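Local coordinates for bifunctional GH43-CE protein (Bacteroides eggerthii, PDB 6MLY) that probably breaks down complex arabinoxylans, joining in one chain a family 43 glycoside hydrolase, likely a beta-xylosidase, and a carbohydrate esterase, at residues S645-G649 with A650-D654; Y720-K723 with N724-K727; T777-K780 with M781-F785. All coordinates share one frame; numbering follows the deposited sequence.

Interaction 1 (S645-G649 with A650-D654)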
loop_
_atom_site.group_PDB
_atom_site.type_symbol
_atom_site.label_atom_id
_atom_site.label_comp_id
_atom_site.label_asym_id
_atom_site.label_seq_id
_atom_site.Cartn_x
_atom_site.Cartn_y
_atom_site.Cartn_z
ATOM N N SER A 645 -20.123 30.974 -16.715
ATOM C CA SER A 645 -21.457 30.433 -17.011
ATOM C C SER A 645 -21.831 30.680 -18.478
ATOM O O SER A 645 -21.066 31.279 -19.231
ATOM C CB SER A 645 -22.493 31.004 -16.076
ATOM O OG SER A 645 -22.954 32.261 -16.538
ATOM N N TYR A 646 -23.009 30.178 -18.866
ATOM C CA TYR A 646 -23.586 30.414 -20.187
ATOM C C TYR A 646 -25.085 30.084 -20.164
ATOM O O TYR A 646 -25.544 29.288 -19.349
ATOM C CB TYR A 646 -22.851 29.597 -21.253
ATOM C CG TYR A 646 -22.896 30.198 -22.634
ATOM C CD1 TYR A 646 -23.668 29.637 -23.635
ATOM C CD2 TYR A 646 -22.169 31.337 -22.939
ATOM C CE1 TYR A 646 -23.714 30.188 -24.906
ATOM C CE2 TYR A 646 -22.205 31.904 -24.204
ATOM C CZ TYR A 646 -22.980 31.327 -25.195
ATOM O OH TYR A 646 -23.027 31.876 -26.446
ATOM N N THR A 647 -25.828 30.710 -21.081
ATOM C CA THR A 647 -27.285 30.625 -21.153
ATOM C C THR A 647 -27.713 30.488 -22.615
ATOM O O THR A 647 -27.484 31.394 -23.381
ATOM C CB THR A 647 -27.934 31.874 -20.542
ATOM O OG1 THR A 647 -27.515 31.942 -19.181
ATOM C CG2 THR A 647 -29.446 31.875 -20.612
ATOM N N ILE A 648 -28.311 29.345 -22.973
ATOM C CA ILE A 648 -29.029 29.183 -24.233
ATOM C C ILE A 648 -30.513 28.990 -23.907
ATOM O O ILE A 648 -30.866 28.241 -23.013
ATOM C CB ILE A 648 -28.462 28.027 -25.085
ATOM C CG1 ILE A 648 -27.070 28.362 -25.631
ATOM C CG2 ILE A 648 -29.428 27.653 -26.204
ATOM C CD1 ILE A 648 -26.452 27.286 -26.497
ATOM N N GLY A 649 -31.367 29.675 -24.669
ATOM C CA GLY A 649 -32.798 29.671 -24.443
ATOM C C GLY A 649 -33.124 30.010 -23.002
ATOM O O GLY A 649 -32.721 31.052 -22.504
ATOM N N ALA A 650 -33.827 29.095 -22.331
ATOM C CA ALA A 650 -34.343 29.313 -20.983
ATOM C C ALA A 650 -33.342 28.832 -19.920
ATOM O O ALA A 650 -33.467 29.187 -18.754
ATOM C CB ALA A 650 -35.668 28.605 -20.843
ATOM N N LYS A 651 -32.344 28.045 -20.338
ATOM C CA LYS A 651 -31.537 27.246 -19.440
ATOM C C LYS A 651 -30.135 27.851 -19.288
ATOM O O LYS A 651 -29.407 27.988 -20.253
ATOM C CB LYS A 651 -31.505 25.806 -19.963
ATOM C CG LYS A 651 -32.866 25.115 -19.983
ATOM C CD LYS A 651 -32.861 23.695 -19.432
ATOM C CE LYS A 651 -34.170 23.290 -18.782
ATOM N NZ LYS A 651 -34.203 21.838 -18.482
ATOM N N THR A 652 -29.776 28.194 -18.042
ATOM C CA THR A 652 -28.417 28.601 -17.645
ATOM C C THR A 652 -27.696 27.403 -17.012
ATOM O O THR A 652 -28.342 26.504 -16.479
ATOM C CB THR A 652 -28.463 29.786 -16.671
ATOM O OG1 THR A 652 -29.320 30.782 -17.230
ATOM C CG2 THR A 652 -27.102 30.380 -16.382
ATOM N N VAL A 653 -26.358 27.408 -17.064
ATOM C CA VAL A 653 -25.541 26.296 -16.577
ATOM C C VAL A 653 -24.182 26.828 -16.098
ATOM O O VAL A 653 -23.381 27.303 -16.892
ATOM C CB VAL A 653 -25.378 25.220 -17.669
ATOM C CG1 VAL A 653 -24.688 25.758 -18.913
ATOM C CG2 VAL A 653 -24.648 23.991 -17.162
ATOM N N ASP A 654 -23.941 26.742 -14.785
ATOM C CA ASP A 654 -22.659 27.085 -14.166
ATOM C C ASP A 654 -21.595 26.096 -14.664
ATOM O O ASP A 654 -21.665 24.906 -14.368
ATOM C CB ASP A 654 -22.790 27.066 -12.637
ATOM C CG ASP A 654 -21.576 27.554 -11.862
ATOM O OD1 ASP A 654 -20.460 27.531 -12.427
ATOM O OD2 ASP A 654 -21.756 27.949 -10.688
#

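Interaction 2 (Y720-K723 with N724-K727). With NA (sodium ion), chain H.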
loop_
_atom_site.group_PDB
_atom_site.type_symbol
_atom_site.label_atom_id
_atom_site.label_comp_id
_atom_site.label_asym_id
_atom_site.label_seq_id
_atom_site.Cartn_x
_atom_site.Cartn_y
_atom_site.Cartn_z
ATOM N N TYR A 720 -18.698 27.047 -27.657
ATOM C CA TYR A 720 -17.793 27.940 -26.920
ATOM C C TYR A 720 -16.461 28.155 -27.660
ATOM O O TYR A 720 -15.498 28.626 -27.046
ATOM C CB TYR A 720 -17.542 27.365 -25.519
ATOM C CG TYR A 720 -18.788 26.962 -24.765
ATOM C CD1 TYR A 720 -19.513 27.893 -24.037
ATOM C CD2 TYR A 720 -19.250 25.655 -24.783
ATOM C CE1 TYR A 720 -20.667 27.540 -23.358
ATOM C CE2 TYR A 720 -20.400 25.286 -24.104
ATOM C CZ TYR A 720 -21.112 26.231 -23.388
ATOM O OH TYR A 720 -22.246 25.891 -22.713
ATOM N N ILE A 721 -16.403 27.826 -28.959
ATOM C CA ILE A 721 -15.162 27.936 -29.760
ATOM C C ILE A 721 -14.907 29.404 -30.133
ATOM O O ILE A 721 -15.804 30.110 -30.598
ATOM C CB ILE A 721 -15.216 27.072 -31.036
ATOM C CG1 ILE A 721 -15.447 25.591 -30.739
ATOM C CG2 ILE A 721 -13.955 27.280 -31.864
ATOM C CD1 ILE A 721 -15.719 24.763 -31.980
ATOM N N ASP A 722 -13.648 29.828 -29.988
ATOM C CA ASP A 722 -13.208 31.156 -30.372
ATOM C C ASP A 722 -11.733 31.061 -30.786
ATOM O O ASP A 722 -11.147 29.986 -30.730
ATOM C CB ASP A 722 -13.489 32.159 -29.248
ATOM C CG ASP A 722 -12.518 32.080 -28.087
ATOM O OD1 ASP A 722 -12.910 31.545 -27.020
ATOM O OD2 ASP A 722 -11.383 32.566 -28.254
ATOM N N LYS A 723 -11.149 32.198 -31.175
ATOM C CA LYS A 723 -9.823 32.259 -31.812
ATOM C C LYS A 723 -8.724 31.961 -30.775
ATOM O O LYS A 723 -7.655 31.453 -31.126
ATOM C CB LYS A 723 -9.582 33.631 -32.460
ATOM C CG LYS A 723 -10.792 34.318 -33.091
ATOM C CD LYS A 723 -11.307 33.643 -34.348
ATOM C CE LYS A 723 -12.632 34.198 -34.836
ATOM N NZ LYS A 723 -12.949 33.755 -36.216
ATOM N N ASN A 724 -8.997 32.277 -29.501
ATOM C CA ASN A 724 -7.988 32.282 -28.425
ATOM C C ASN A 724 -8.116 31.040 -27.524
ATOM O O ASN A 724 -7.409 30.928 -26.520
ATOM C CB ASN A 724 -8.078 33.578 -27.619
ATOM C CG ASN A 724 -8.005 34.808 -28.500
ATOM O OD1 ASN A 724 -8.861 35.687 -28.427
ATOM N ND2 ASN A 724 -6.992 34.871 -29.349
ATOM N N ASP A 725 -9.003 30.108 -27.901
ATOM C CA ASP A 725 -9.085 28.776 -27.310
ATOM C C ASP A 725 -7.813 28.017 -27.688
ATOM O O ASP A 725 -7.049 28.477 -28.529
ATOM C CB ASP A 725 -10.375 28.065 -27.742
ATOM C CG ASP A 725 -11.644 28.636 -27.118
ATOM O OD1 ASP A 725 -11.545 29.595 -26.320
ATOM O OD2 ASP A 725 -12.728 28.111 -27.415
ATOM N N PRO A 726 -7.498 26.866 -27.046
ATOM C CA PRO A 726 -6.284 26.114 -27.373
ATOM C C PRO A 726 -6.335 25.374 -28.719
ATOM O O PRO A 726 -7.385 25.282 -29.342
ATOM C CB PRO A 726 -6.170 25.079 -26.240
ATOM C CG PRO A 726 -7.141 25.552 -25.181
ATOM C CD PRO A 726 -8.243 26.255 -25.936
ATOM N N LYS A 727 -5.180 24.843 -29.132
ATOM C CA LYS A 727 -5.064 23.949 -30.279
ATOM C C LYS A 727 -5.637 22.575 -29.913
ATOM O O LYS A 727 -5.443 22.099 -28.796
ATOM C CB LYS A 727 -3.597 23.816 -30.703
ATOM C CG LYS A 727 -3.221 24.539 -31.987
ATOM C CD LYS A 727 -3.300 26.045 -31.910
ATOM C CE LYS A 727 -3.464 26.683 -33.276
ATOM N NZ LYS A 727 -2.379 26.302 -34.216
HETATM NA NA NA H . -14.216 29.904 -25.695
#

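Interaction 3 (T777-K780 with M781-F785)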
loop_
_atom_site.group_PDB
_atom_site.type_symbol
_atom_site.label_atom_id
_atom_site.label_comp_id
_atom_site.label_asym_id
_atom_site.label_seq_id
_atom_site.Cartn_x
_atom_site.Cartn_y
_atom_site.Cartn_z
ATOM N N THR A 777 -1.168 6.809 -34.008
ATOM C CA THR A 777 -2.130 7.755 -33.426
ATOM C C THR A 777 -1.633 8.202 -32.045
ATOM O O THR A 777 -1.665 9.392 -31.724
ATOM C CB THR A 777 -3.548 7.165 -33.369
ATOM O OG1 THR A 777 -3.481 5.745 -33.233
ATOM C CG2 THR A 777 -4.366 7.493 -34.597
ATOM N N LEU A 778 -1.164 7.236 -31.249
ATOM C CA LEU A 778 -0.622 7.498 -29.912
ATOM C C LEU A 778 0.562 8.469 -30.020
ATOM O O LEU A 778 0.594 9.482 -29.333
ATOM C CB LEU A 778 -0.205 6.168 -29.268
ATOM C CG LEU A 778 -0.077 6.162 -27.744
ATOM C CD1 LEU A 778 -1.446 6.233 -27.077
ATOM C CD2 LEU A 778 0.673 4.925 -27.275
ATOM N N LYS A 779 1.505 8.164 -30.918
ATOM C CA LYS A 779 2.746 8.934 -31.085
ATOM C C LYS A 779 2.439 10.391 -31.472
ATOM O O LYS A 779 3.191 11.299 -31.107
ATOM C CB LYS A 779 3.644 8.272 -32.137
ATOM C CG LYS A 779 5.073 8.800 -32.210
ATOM C CD LYS A 779 5.620 8.871 -33.623
ATOM C CE LYS A 779 7.050 9.367 -33.694
ATOM N NZ LYS A 779 7.169 10.793 -33.304
ATOM N N LYS A 780 1.348 10.614 -32.214
ATOM C CA LYS A 780 0.981 11.958 -32.650
ATOM C C LYS A 780 0.447 12.771 -31.466
ATOM O O LYS A 780 0.646 13.981 -31.417
ATOM C CB LYS A 780 -0.032 11.906 -33.794
ATOM C CG LYS A 780 0.596 11.767 -35.174
ATOM C CD LYS A 780 -0.410 11.556 -36.268
ATOM C CE LYS A 780 0.221 11.482 -37.639
ATOM N NZ LYS A 780 -0.817 11.383 -38.691
ATOM N N MET A 781 -0.228 12.099 -30.529
ATOM C CA MET A 781 -0.714 12.731 -29.296
ATOM C C MET A 781 0.473 13.307 -28.511
ATOM O O MET A 781 0.431 14.452 -28.051
ATOM C CB MET A 781 -1.457 11.723 -28.412
ATOM C CG MET A 781 -2.062 12.344 -27.170
ATOM S SD MET A 781 -2.909 11.135 -26.138
ATOM C CE MET A 781 -1.501 10.260 -25.456
ATOM N N ILE A 782 1.523 12.489 -28.376
ATOM C CA ILE A 782 2.729 12.825 -27.623
ATOM C C ILE A 782 3.428 14.015 -28.301
ATOM O O ILE A 782 3.731 15.014 -27.647
ATOM C CB ILE A 782 3.657 11.595 -27.505
ATOM C CG1 ILE A 782 2.950 10.383 -26.888
ATOM C CG2 ILE A 782 4.927 11.941 -26.740
ATOM C CD1 ILE A 782 2.237 10.670 -25.586
ATOM N N ASP A 783 3.659 13.900 -29.614
ATOM C CA ASP A 783 4.423 14.885 -30.387
ATOM C C ASP A 783 3.730 16.254 -30.355
ATOM O O ASP A 783 4.406 17.288 -30.374
ATOM C CB ASP A 783 4.629 14.412 -31.826
ATOM C CG ASP A 783 5.658 13.304 -31.962
ATOM O OD1 ASP A 783 6.250 12.926 -30.936
ATOM O OD2 ASP A 783 5.863 12.833 -33.096
ATOM N N PHE A 784 2.390 16.245 -30.317
ATOM C CA PHE A 784 1.576 17.465 -30.265
ATOM C C PHE A 784 1.719 18.129 -28.887
ATOM O O PHE A 784 2.060 19.313 -28.800
ATOM C CB PHE A 784 0.118 17.151 -30.620
ATOM C CG PHE A 784 -0.859 18.257 -30.312
ATOM C CD1 PHE A 784 -0.653 19.542 -30.789
ATOM C CD2 PHE A 784 -1.989 18.013 -29.547
ATOM C CE1 PHE A 784 -1.547 20.560 -30.493
ATOM C CE2 PHE A 784 -2.882 19.029 -29.256
ATOM C CZ PHE A 784 -2.660 20.301 -29.728
ATOM N N PHE A 785 1.475 17.363 -27.816
ATOM C CA PHE A 785 1.598 17.885 -26.445
ATOM C C PHE A 785 3.019 18.427 -26.220
ATOM O O PHE A 785 3.187 19.464 -25.569
ATOM C CB PHE A 785 1.197 16.823 -25.415
ATOM C CG PHE A 785 -0.290 16.608 -25.261
ATOM C CD1 PHE A 785 -1.160 17.680 -25.110
ATOM C CD2 PHE A 785 -0.824 15.327 -25.240
ATOM C CE1 PHE A 785 -2.524 17.476 -24.963
ATOM C CE2 PHE A 785 -2.189 15.125 -25.089
ATOM C CZ PHE A 785 -3.037 16.199 -24.946
#

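Interaction 1 (S645-G649 with A650-D654)
Thr-647 lies obliquely across Thr-652, its facing partner in a short antiparallel hairpin, and the two hydroxyls meet: OG1 of Thr-647 is 2.9 Å from OG1 of Thr-652, a hydrogen bond in which either could donate. Both side chains hold the same rotamer, the methyl opposite the backbone N and the hydroxyl beside it (chi1 -60° and -50°), and each methyl sits next to the other residue's oxygen, with CG2 of Thr-647 3.6 Å from OG1 of Thr-652. This is a non-hydrogen-bonded pair, Thr-647 CA 4.2 Å from Thr-652 CA, which brings side chains on one face close together. Val-653 N gives a bond of 3.1 Å to Tyr-646 O, nearly in line with the carbonyl, and Lys-651 N one of 3.1 Å to Ile-648 O, while the return bond from Ile-648 N to Lys-651 O is weak. Between Ile-648 and Lys-651 the chain reverses through a type II' turn. Gly-649 takes its first corner at a positive phi of 52°, a conformation easiest for glycine. Ala-650 N bonds to Asp-710, and Ile-648 and Val-653, on the face away from the threonines, both pack on Leu-714 of helix 709-714. The hairpin is thus two-sided: a solvent-facing hydroxyl pair joined by one hydrogen bond, which leaves the second proton to other partners such as water, backed by Ile-648 and Val-653, which pack against the rest of the esterase domain.

Interaction 2 (Y720-K723 with N724-K727)
Asp-722 and Asp-725 converge on a sodium ion. Asp-722 OD1 binds the sodium at 2.5 Å, Asp-725 grips it with both carboxylate oxygens, OD1 at 2.8 Å and OD2 at 2.9 Å from the ion, and Tyr-720 O binds it at 2.3 Å. Thr-639 O, at the end of helix 629-639, adds a fifth oxygen. The two aspartates cross at about a right angle, their carboxylate planes 70° apart, far from stacked flat. In Asp-722, chi1 of 77° carries the carboxylate in toward the sodium, and its turn about chi2 gives OD1 to the ion and OD2 to Asn-724 N, which OD2 accepts at 2.7 Å, from the anti side and 32° out of the carboxylate plane. That bond closes an Asx turn inside the type I turn from Asp-722 to Asp-725. A weak bond from Asp-722 N to Asp-725 OD2 ties the turn's ends together. Further out, Ile-721 packs on Ala-750 and Leu-751 of helix 741-752, and the Tyr-720 hydroxyl bonds to Leu-714 O. With two carboxylates converging on one point, the turn is likely to depend on the cation to offset their mutual repulsion.

Interaction 3 (T777-K780 with M781-F785)
Regular i to i+4 bonds carry the helix through this stretch, among them Asp-783 N to Lys-779 O at 3.0 Å and Phe-784 N to Lys-780 O at 3.1 Å. On the outer face, Lys-779 and Asp-783 form a salt bridge one turn apart. The lysine leaves the backbone with CG opposite its N (chi1 -168°), then bends at chi2 and again at chi4 (-68°), which brings NZ back over the turn to Asp-783 OD2; the modelled 2.4 Å is very short and, at this resolution, not to be taken literally. An alanine at Asp-783 removes the carboxylate, and the ammonium of Lys-779, without its charged mate, would probably be free to swing away from the helix. This i, i+4 ion pair lies on helix 775-789, which flanks the central sheet of an alpha/beta-hydrolase domain. Its inner side is apolar: Phe-784 packs on Val-673 and Ile-729 of strands 671-675 and 727-733, while Met-781 reaches Trp-675 and Phe-570. The bend at the end of the Met-781 chain (chi3 73°) places CE 4.3 Å from CD1 of Leu-778, and Leu-778 and Ile-782 lean on helix 563-577. Lys-780 reaches the other way, its NZ in a salt bridge with Glu-759 on strand 757-763.

All three contacts belong to the esterase part of the chain, in the order hairpin, sodium turn, helix. Interactions 1 and 2 have centres about 20 Å apart, yet they touch: the rings of Tyr-646 and Tyr-720 meet edge-to-face, with Tyr-646 CG 3.5 Å from Tyr-720 CE1, and the Tyr-646 side chain comes within about 8 Å of the sodium. Interaction 2 then leads into strand 727-733, where Lys-727 O lies 3.4 Å from Phe-784 CZ of interaction 3. Interactions 1 and 3 stay apart, nearest atoms about 23 Å. None includes an assigned catalytic residue, though Met-781 lies near, without touching, what is probably the esterase's nucleophile elbow.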